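6-phospho-beta-d glycosidase (PDB 5FOO) probably hydrolyses 6-phosphorylated beta-glucosides, acting as a family 1 glycoside hydrolase whose active-site pocket holds the probe 6-phosphocyclophellitol. Local coordinates at residues P301-A309 against W321-P329. The protein carries 1 engineered substitution. Sequence-based numbering, arbitrary orientation.
Sequences PKRVKAPDA and WYYDPYLMP. With EDO (1,2-ethanediol), chain L; EDO (1,2-ethanediol), chain K.
Lys305 and Asp324 form the hydrogen-bonded pair of a short antiparallel ladder at the protein surface, in the small mixed sheet outside the TIM barrel. Strand 302-305 is the middle one, between 228-230 and 324-325. Lys305 N gives to Asp324 O at 2.9 Å, in the carbonyl plane, and Asp324 N returns the bond to Lys305 O. Next along, Tyr326 N reaches Arg303 O at 2.8 Å from above the carbonyl plane. Pro325, lacking an N-H, suits the non-hydrogen-bonded place opposite Val304. Beyond the ladder, Asp324 puts OD2 2.9 Å from Asp308 N, a nearly straight bond (170°) that meets the carboxylate from above its plane and holds the loop that follows Pro307. Inward, Val304 CG1 lies 3.7 Å from Tyr323 CD1, and the Tyr323 hydroxyl is hydrogen-bonded to Asn248 of helix 235-258. At the far end Met328, bent at its last torsion (chi3 61°), sets SD 3.7 Å above the centre of the Arg303 guanidinium plane, while Glu340 takes Arg303 NE in a salt bridge. The extended Lys305 chain packs CE 3.8 Å from Asp324 CB, and a water bonds OD2 and, weakly, NZ. Main-chain bonds thus join the strands, the carboxylate extends the contact to Asp308, and the Lys305 charge, 4.5 Å (NZ) from Asp324 OD2, may steady it at longer range.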
ATOM      1  N   PRO A 301      -7.762   4.118  12.101  1.00 35.63           N
ATOM      2  CA  PRO A 301      -7.327   5.451  12.520  1.00 37.36           C
ATOM      3  C   PRO A 301      -6.116   5.398  13.451  1.00 31.96           C
ATOM      4  O   PRO A 301      -5.791   4.346  13.946  1.00 35.39           O
ATOM      5  CB  PRO A 301      -8.562   5.963  13.254  1.00 37.81           C
ATOM      6  CG  PRO A 301      -9.106   4.732  13.919  1.00 35.84           C
ATOM      7  CD  PRO A 301      -8.983   3.705  12.826  1.00 34.43           C
ATOM      8  N   LYS A 302      -5.470   6.523  13.641  1.00 34.50           N
ATOM      9  CA  LYS A 302      -4.320   6.694  14.538  1.00 35.96           C
ATOM     10  C   LYS A 302      -4.728   7.846  15.455  1.00 35.52           C
ATOM     11  O   LYS A 302      -5.300   8.830  14.972  1.00 31.47           O
ATOM     12  CB  LYS A 302      -3.035   7.099  13.787  1.00 40.92           C
ATOM     13  CG  LYS A 302      -2.591   6.198  12.627  1.00 46.86           C
ATOM     14  N   ARG A 303      -4.471   7.713  16.766  1.00 28.79           N
ATOM     15  CA  ARG A 303      -4.505   8.832  17.692  1.00 28.61           C
ATOM     16  C   ARG A 303      -3.189   8.948  18.481  1.00 32.91           C
ATOM     17  O   ARG A 303      -2.511   7.952  18.750  1.00 29.37           O
ATOM     18  CB  ARG A 303      -5.666   8.692  18.669  1.00 29.54           C
ATOM     19  CG  ARG A 303      -7.009   8.404  18.022  1.00 30.01           C
ATOM     20  CD  ARG A 303      -8.057   7.943  19.048  1.00 31.46           C
ATOM     21  NE  ARG A 303      -9.300   7.678  18.362  1.00 31.72           N
ATOM     22  CZ  ARG A 303     -10.089   8.631  17.828  1.00 30.68           C
ATOM     23  NH1 ARG A 303      -9.852   9.928  17.965  1.00 31.42           N
ATOM     24  NH2 ARG A 303     -11.194   8.269  17.222  1.00 34.11           N
ATOM     25  N   VAL A 304      -2.844  10.175  18.840  1.00 29.84           N
ATOM     26  CA  VAL A 304      -1.599  10.418  19.553  1.00 32.35           C
ATOM     27  C   VAL A 304      -1.792  11.422  20.685  1.00 33.16           C
ATOM     28  O   VAL A 304      -2.795  12.157  20.717  1.00 28.07           O
ATOM     29  CB  VAL A 304      -0.501  10.944  18.635  1.00 28.16           C
ATOM     30  CG1 VAL A 304      -0.241   9.946  17.498  1.00 29.16           C
ATOM     31  CG2 VAL A 304      -0.857  12.335  18.147  1.00 26.91           C
ATOM     32  N   LYS A 305      -0.817  11.426  21.601  1.00 32.73           N
ATOM     33  CA  LYS A 305      -0.740  12.412  22.698  1.00 31.95           C
ATOM     34  C   LYS A 305       0.713  12.854  22.857  1.00 29.94           C
ATOM     35  O   LYS A 305       1.608  12.232  22.300  1.00 29.26           O
ATOM     36  CB  LYS A 305      -1.249  11.822  24.030  1.00 31.42           C
ATOM     37  CG  LYS A 305      -0.390  10.659  24.503  1.00 37.39           C
ATOM     38  CD  LYS A 305      -0.820  10.042  25.824  1.00 37.93           C
ATOM     39  CE  LYS A 305       0.076   8.834  26.050  1.00 37.34           C
ATOM     40  NZ  LYS A 305      -0.257   8.243  27.347  1.00 38.80           N
ATOM     41  N   ALA A 306       0.910  13.942  23.604  1.00 31.08           N
ATOM     42  CA  ALA A 306       2.217  14.381  24.047  1.00 30.24           C
ATOM     43  C   ALA A 306       2.940  13.217  24.706  1.00 28.80           C
ATOM     44  O   ALA A 306       2.314  12.422  25.392  1.00 22.91           O
ATOM     45  CB  ALA A 306       2.092  15.495  25.070  1.00 33.14           C
ATOM     46  N   PRO A 307       4.243  13.091  24.450  1.00 26.40           N
ATOM     47  CA  PRO A 307       4.981  11.975  25.025  1.00 31.80           C
ATOM     48  C   PRO A 307       4.884  11.879  26.595  1.00 29.49           C
ATOM     49  O   PRO A 307       5.023  12.841  27.287  1.00 32.80           O
ATOM     50  CB  PRO A 307       6.416  12.180  24.525  1.00 30.84           C
ATOM     51  CG  PRO A 307       6.491  13.535  24.007  1.00 33.39           C
ATOM     52  CD  PRO A 307       5.099  14.061  23.784  1.00 29.51           C
ATOM     53  N   ASP A 308       4.578  10.700  27.086  1.00 32.68           N
ATOM     54  CA  ASP A 308       4.509  10.391  28.496  1.00 34.27           C
ATOM     55  C   ASP A 308       5.898  10.537  29.196  1.00 34.91           C
ATOM     56  O   ASP A 308       5.977  10.853  30.377  1.00 31.95           O
ATOM     57  CB  ASP A 308       3.989   8.948  28.633  1.00 34.17           C
ATOM     58  CG  ASP A 308       3.714   8.575  30.058  1.00 41.49           C
ATOM     59  OD1 ASP A 308       2.942   9.295  30.739  1.00 39.52           O
ATOM     60  OD2 ASP A 308       4.333   7.590  30.528  1.00 44.95           O
ATOM     61  N   ALA A 309       6.966  10.309  28.441  1.00 36.16           N
ATOM     62  CA  ALA A 309       8.321  10.386  28.928  1.00 37.06           C
ATOM     63  C   ALA A 309       9.222  11.073  27.925  1.00 34.03           C
ATOM     64  O   ALA A 309       9.066  10.888  26.740  1.00 45.49           O
ATOM     65  CB  ALA A 309       8.816   8.987  29.238  1.00 35.51           C
ATOM     66  N   TRP A 321       9.786  10.440  19.474  1.00 32.02           N
ATOM     67  CA  TRP A 321      10.274  11.420  20.429  1.00 34.10           C
ATOM     68  C   TRP A 321       9.223  12.476  20.679  1.00 38.55           C
ATOM     69  O   TRP A 321       9.270  13.067  21.711  1.00 37.55           O
ATOM     70  CB  TRP A 321      11.483  12.216  19.904  1.00 34.74           C
ATOM     71  CG  TRP A 321      12.871  11.495  19.817  1.00 36.32           C
ATOM     72  CD1 TRP A 321      13.123  10.172  19.951  1.00 32.03           C
ATOM     73  CD2 TRP A 321      14.141  12.128  19.549  1.00 33.50           C
ATOM     74  NE1 TRP A 321      14.484   9.938  19.799  1.00 35.17           N
ATOM     75  CE2 TRP A 321      15.120  11.128  19.563  1.00 35.74           C
ATOM     76  CE3 TRP A 321      14.533  13.452  19.335  1.00 37.42           C
ATOM     77  CZ2 TRP A 321      16.492  11.404  19.345  1.00 37.00           C
ATOM     78  CZ3 TRP A 321      15.880  13.728  19.094  1.00 38.94           C
ATOM     79  CH2 TRP A 321      16.837  12.705  19.086  1.00 36.47           C
ATOM     80  N   TYR A 322       8.356  12.795  19.702  1.00 33.87           N
ATOM     81  CA  TYR A 322       7.445  13.918  19.822  1.00 29.79           C
ATOM     82  C   TYR A 322       5.985  13.526  20.074  1.00 29.84           C
ATOM     83  O   TYR A 322       5.138  14.417  20.164  1.00 31.05           O
ATOM     84  CB  TYR A 322       7.549  14.822  18.582  1.00 34.60           C
ATOM     85  CG  TYR A 322       8.928  15.366  18.403  1.00 34.73           C
ATOM     86  CD1 TYR A 322       9.406  16.340  19.239  1.00 33.12           C
ATOM     87  CD2 TYR A 322       9.810  14.800  17.474  1.00 35.73           C
ATOM     88  CE1 TYR A 322      10.722  16.794  19.138  1.00 35.68           C
ATOM     89  CE2 TYR A 322      11.115  15.262  17.331  1.00 33.62           C
ATOM     90  CZ  TYR A 322      11.583  16.253  18.179  1.00 36.71           C
ATOM     91  OH  TYR A 322      12.883  16.747  18.060  1.00 33.38           O
ATOM     92  N   TYR A 323       5.672  12.231  20.158  1.00 28.57           N
ATOM     93  CA  TYR A 323       4.300  11.811  20.419  1.00 29.65           C
ATOM     94  C   TYR A 323       4.302  10.350  20.823  1.00 29.46           C
ATOM     95  O   TYR A 323       5.192   9.656  20.458  1.00 28.48           O
ATOM     96  CB  TYR A 323       3.399  12.008  19.149  1.00 28.63           C
ATOM     97  CG  TYR A 323       3.832  11.219  17.915  1.00 28.46           C
ATOM     98  CD1 TYR A 323       3.411   9.908  17.721  1.00 29.96           C
ATOM     99  CD2 TYR A 323       4.716  11.769  16.983  1.00 32.50           C
ATOM    100  CE1 TYR A 323       3.854   9.127  16.615  1.00 31.42           C
ATOM    101  CE2 TYR A 323       5.172  11.018  15.868  1.00 34.34           C
ATOM    102  CZ  TYR A 323       4.717   9.708  15.684  1.00 35.44           C
ATOM    103  OH  TYR A 323       5.128   9.001  14.609  1.00 37.62           O
ATOM    104  N   ASP A 324       3.259   9.932  21.538  1.00 30.43           N
ATOM    105  CA  ASP A 324       2.962   8.574  21.862  1.00 31.71           C
ATOM    106  C   ASP A 324       1.609   8.225  21.233  1.00 33.52           C
ATOM    107  O   ASP A 324       0.762   9.098  21.067  1.00 29.54           O
ATOM    108  CB  ASP A 324       2.734   8.378  23.400  1.00 35.06           C
ATOM    109  CG  ASP A 324       4.004   8.534  24.247  1.00 39.14           C
ATOM    110  OD1 ASP A 324       5.096   8.787  23.716  1.00 36.94           O
ATOM    111  OD2 ASP A 324       3.877   8.448  25.481  1.00 40.33           O
ATOM    112  N   PRO A 325       1.387   6.943  20.953  1.00 32.13           N
ATOM    113  CA  PRO A 325       0.059   6.465  20.605  1.00 31.44           C
ATOM    114  C   PRO A 325      -0.915   6.731  21.716  1.00 33.59           C
ATOM    115  O   PRO A 325      -0.540   6.624  22.868  1.00 32.45           O
ATOM    116  CB  PRO A 325       0.270   4.948  20.454  1.00 31.21           C
ATOM    117  CG  PRO A 325       1.666   4.818  20.026  1.00 35.10           C
ATOM    118  CD  PRO A 325       2.417   5.924  20.741  1.00 32.97           C
ATOM    119  N   TYR A 326      -2.176   7.054  21.398  1.00 33.49           N
ATOM    120  CA  TYR A 326      -3.165   7.261  22.419  1.00 31.34           C
ATOM    121  C   TYR A 326      -4.367   6.359  22.147  1.00 37.04           C
ATOM    122  O   TYR A 326      -4.761   6.171  20.987  1.00 37.03           O
ATOM    123  CB  TYR A 326      -3.519   8.737  22.481  1.00 33.32           C
ATOM    124  CG  TYR A 326      -4.725   9.057  23.313  1.00 32.59           C
ATOM    125  CD1 TYR A 326      -4.684   8.933  24.701  1.00 38.52           C
ATOM    126  CD2 TYR A 326      -5.934   9.426  22.719  1.00 35.07           C
ATOM    127  CE1 TYR A 326      -5.801   9.247  25.472  1.00 37.76           C
ATOM    128  CE2 TYR A 326      -7.067   9.703  23.467  1.00 33.30           C
ATOM    129  CZ  TYR A 326      -6.982   9.591  24.848  1.00 34.39           C
ATOM    130  OH  TYR A 326      -8.047   9.870  25.608  1.00 33.89           O
ATOM    131  N   LEU A 327      -4.921   5.769  23.201  1.00 36.87           N
ATOM    132  CA  LEU A 327      -6.166   5.020  23.100  1.00 41.50           C
ATOM    133  C   LEU A 327      -7.292   5.835  23.728  1.00 39.65           C
ATOM    134  O   LEU A 327      -7.167   6.314  24.848  1.00 42.21           O
ATOM    135  CB  LEU A 327      -6.037   3.624  23.726  1.00 46.75           C
ATOM    136  CG  LEU A 327      -5.791   2.482  22.732  0.70 49.72           C
ATOM    137  CD1 LEU A 327      -4.326   2.434  22.244  0.70 49.83           C
ATOM    138  CD2 LEU A 327      -6.251   1.186  23.391  0.70 53.84           C
ATOM    139  N   MET A 328      -8.373   5.999  22.968  1.00 35.84           N
ATOM    140  CA  MET A 328      -9.487   6.847  23.340  1.00 39.21           C
ATOM    141  C   MET A 328     -10.487   5.940  24.106  1.00 36.26           C
ATOM    142  O   MET A 328     -11.015   4.983  23.530  1.00 32.52           O
ATOM    143  CB  MET A 328     -10.163   7.478  22.094  1.00 37.60           C
ATOM    144  CG  MET A 328     -11.328   8.422  22.375  1.00 36.20           C
ATOM    145  SD  MET A 328     -12.218   8.985  20.905  1.00 42.19           S
ATOM    146  CE  MET A 328     -12.886   7.518  20.123  1.00 42.15           C
ATOM    147  N   PRO A 329     -10.740   6.246  25.389  1.00 34.72           N
ATOM    148  CA  PRO A 329     -11.798   5.513  26.061  1.00 36.27           C
ATOM    149  C   PRO A 329     -13.149   5.520  25.301  1.00 34.55           C
ATOM    150  O   PRO A 329     -13.599   6.549  24.846  1.00 35.36           O
ATOM    151  CB  PRO A 329     -11.894   6.227  27.445  1.00 37.94           C
ATOM    152  CG  PRO A 329     -10.562   6.968  27.617  1.00 37.00           C
ATOM    153  CD  PRO A 329     -10.177   7.349  26.225  1.00 37.68           C
TER
HETATM  154  C1  EDO L1469       5.666   6.060  22.127  1.00 46.35           C
HETATM  155  O1  EDO L1469       5.687   5.076  23.208  1.00 54.89           O
HETATM  156  C2  EDO L1469       6.867   7.021  22.199  1.00 49.82           C
HETATM  157  O2  EDO L1469       6.649   8.450  21.951  1.00 36.20           O
HETATM  158  C1  EDO K1468       9.373   9.385  23.962  0.80 47.30           C
HETATM  159  O1  EDO K1468       9.790  10.781  24.005  0.80 40.66           O
HETATM  160  C2  EDO K1468      10.449   8.521  23.299  0.80 50.65           C
HETATM  161  O2  EDO K1468       9.785   7.444  22.616  0.80 60.92           O
HETATM  162  O   HOH W   1      -4.488   5.288  18.171  1.00 42.01           O
HETATM  163  O   HOH W   2       2.525   6.375  26.620  1.00 44.88           O
HETATM  164  O   HOH W   3       6.866   8.535  25.896  1.00 32.67           O